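Local coordinates for 3-oxoacyl-[acyl-carrier-protein] synthase (PDB 2IX4) that catalyses the condensation steps of mitochondrial fatty acid synthesis, lengthening acyl chains by two carbons taken from malonyl-ACP, at residues Thr301-Gln306 with Asn423-Phe428. Sequence-based numbering, arbitrary orientation.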
loop_
_atom_site.group_PDB
_atom_site.type_symbol
_atom_site.label_atom_id
_atom_site.label_comp_id
_atom_site.label_asym_id
_atom_site.label_seq_id
_atom_site.Cartn_x
_atom_site.Cartn_y
_atom_site.Cartn_z
ATOM N N THR A 301 -3.379 -7.655 -21.964
ATOM C CA THR A 301 -4.427 -8.552 -22.439
ATOM C C THR A 301 -5.661 -8.519 -21.533
ATOM O O THR A 301 -6.799 -8.509 -22.019
ATOM C CB THR A 301 -3.895 -9.997 -22.564
ATOM O OG1 THR A 301 -2.799 -10.007 -23.484
ATOM C CG2 THR A 301 -4.972 -10.937 -23.076
ATOM N N ARG A 302 -5.422 -8.485 -20.224
ATOM C CA ARG A 302 -6.496 -8.476 -19.232
ATOM C C ARG A 302 -7.311 -7.187 -19.255
ATOM O O ARG A 302 -8.533 -7.225 -19.124
ATOM C CB ARG A 302 -5.943 -8.765 -17.835
ATOM C CG ARG A 302 -5.701 -10.256 -17.607
ATOM C CD ARG A 302 -4.674 -10.528 -16.527
ATOM N NE ARG A 302 -4.379 -11.961 -16.432
ATOM C CZ ARG A 302 -3.546 -12.512 -15.552
ATOM N NH1 ARG A 302 -2.904 -11.759 -14.666
ATOM N NH2 ARG A 302 -3.354 -13.827 -15.557
ATOM N N ALA A 303 -6.632 -6.055 -19.437
ATOM C CA ALA A 303 -7.300 -4.760 -19.573
ATOM C C ALA A 303 -8.168 -4.714 -20.836
ATOM O O ALA A 303 -9.294 -4.216 -20.801
ATOM C CB ALA A 303 -6.276 -3.630 -19.578
ATOM N N LEU A 304 -7.637 -5.246 -21.938
ATOM C CA LEU A 304 -8.374 -5.369 -23.201
ATOM C C LEU A 304 -9.625 -6.229 -23.058
ATOM O O LEU A 304 -10.719 -5.823 -23.462
ATOM C CB LEU A 304 -7.477 -5.966 -24.293
ATOM C CG LEU A 304 -6.559 -5.026 -25.077
ATOM C CD1 LEU A 304 -5.523 -5.822 -25.860
ATOM C CD2 LEU A 304 -7.376 -4.146 -26.010
ATOM N N ARG A 305 -9.445 -7.420 -22.486
ATOM C CA ARG A 305 -10.530 -8.376 -22.280
ATOM C C ARG A 305 -11.692 -7.776 -21.479
ATOM O O ARG A 305 -12.855 -7.992 -21.819
ATOM C CB ARG A 305 -9.994 -9.656 -21.621
ATOM C CG ARG A 305 -10.986 -10.818 -21.497
ATOM C CD ARG A 305 -11.613 -11.223 -22.832
ATOM N NE ARG A 305 -12.751 -10.367 -23.176
ATOM C CZ ARG A 305 -13.547 -10.538 -24.229
ATOM N NH1 ARG A 305 -13.352 -11.549 -25.071
ATOM N NH2 ARG A 305 -14.550 -9.693 -24.437
ATOM N N GLN A 306 -11.364 -7.010 -20.439
ATOM C CA GLN A 306 -12.362 -6.338 -19.603
ATOM C C GLN A 306 -13.173 -5.287 -20.363
ATOM O O GLN A 306 -14.369 -5.116 -20.111
ATOM C CB GLN A 306 -11.693 -5.675 -18.394
ATOM C CG GLN A 306 -11.191 -6.638 -17.329
ATOM C CD GLN A 306 -10.282 -5.961 -16.321
ATOM O OE1 GLN A 306 -10.501 -4.808 -15.950
ATOM N NE2 GLN A 306 -9.254 -6.675 -15.874
ATOM N N ASN A 423 2.457 -5.728 -12.079
ATOM C CA ASN A 423 2.059 -5.056 -13.318
ATOM C C ASN A 423 0.619 -4.596 -13.311
ATOM O O ASN A 423 -0.270 -5.319 -12.868
ATOM C CB ASN A 423 2.265 -5.975 -14.521
ATOM C CG ASN A 423 3.668 -6.513 -14.601
ATOM O OD1 ASN A 423 4.635 -5.754 -14.567
ATOM N ND2 ASN A 423 3.792 -7.829 -14.709
ATOM N N ALA A 424 0.401 -3.389 -13.819
ATOM C CA ALA A 424 -0.941 -2.873 -14.038
ATOM C C ALA A 424 -1.039 -2.233 -15.416
ATOM O O ALA A 424 -0.067 -1.670 -15.926
ATOM C CB ALA A 424 -1.317 -1.875 -12.958
ATOM N N SER A 425 -2.218 -2.341 -16.016
ATOM C CA SER A 425 -2.503 -1.696 -17.283
ATOM C C SER A 425 -3.890 -1.070 -17.198
ATOM O O SER A 425 -4.875 -1.765 -16.951
ATOM C CB SER A 425 -2.423 -2.708 -18.424
ATOM O OG SER A 425 -2.195 -2.065 -19.661
ATOM N N LEU A 426 -3.954 0.246 -17.366
ATOM C CA LEU A 426 -5.222 0.973 -17.318
ATOM C C LEU A 426 -5.667 1.341 -18.722
ATOM O O LEU A 426 -4.891 1.906 -19.491
ATOM C CB LEU A 426 -5.101 2.242 -16.462
ATOM C CG LEU A 426 -4.766 2.105 -14.971
ATOM C CD1 LEU A 426 -4.546 3.478 -14.358
ATOM C CD2 LEU A 426 -5.852 1.340 -14.214
ATOM N N LEU A 427 -6.916 1.020 -19.053
ATOM C CA LEU A 427 -7.454 1.302 -20.379
ATOM C C LEU A 427 -8.645 2.253 -20.315
ATOM O O LEU A 427 -9.670 1.950 -19.695
ATOM C CB LEU A 427 -7.810 0.003 -21.118
ATOM C CG LEU A 427 -8.388 0.075 -22.540
ATOM C CD1 LEU A 427 -7.530 0.932 -23.470
ATOM C CD2 LEU A 427 -8.552 -1.319 -23.116
ATOM N N PHE A 428 -8.484 3.403 -20.961
ATOM C CA PHE A 428 -9.511 4.439 -21.005
ATOM C C PHE A 428 -10.112 4.526 -22.402
ATOM O O PHE A 428 -9.466 4.166 -23.387
ATOM C CB PHE A 428 -8.921 5.798 -20.620
ATOM C CG PHE A 428 -8.341 5.842 -19.237
ATOM C CD1 PHE A 428 -7.020 5.467 -19.009
ATOM C CD2 PHE A 428 -9.114 6.268 -18.162
ATOM C CE1 PHE A 428 -6.481 5.503 -17.730
ATOM C CE2 PHE A 428 -8.585 6.312 -16.881
ATOM C CZ PHE A 428 -7.263 5.930 -16.664
#
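Ala303 points its methyl group toward the strand, between Ser425 and Leu427, both of which also turn their CB toward the helix. Its CB lies 3.5 Å from the backbone O of Ser425. Apolar contact with Leu427 begins at the CB of each residue, 4.2 Å apart. So short a side chain suits the place, consistent with the close approach of the segment axes, 7.8 Å, which run roughly parallel at 33° between their N-to-C directions. Leu427 supplies the reach that alanine lacks: with CG anti to the backbone N (chi1 -180°), its CD2 methyl meets the helix backbone, 3.8 Å from the O of Ala303. The same methyl stands 4.2 Å from CD2 of Leu304, whose CB starts away from the strand but whose branched end comes back nearer to it. Ser425, small enough to fit under the helix, turns its OG to a hydrogen bond with Asn415, a potassium ligand, which satisfies this buried hydroxyl. Strand 422-429 runs between antiparallel neighbours 272-281 and 411-418. Helix 294-307 covers one face of this sheet and helices 181-195 and 364-378 the other, where Leu426 meets them, in keeping with the alpha-beta-alpha-beta-alpha layering of the thiolase fold.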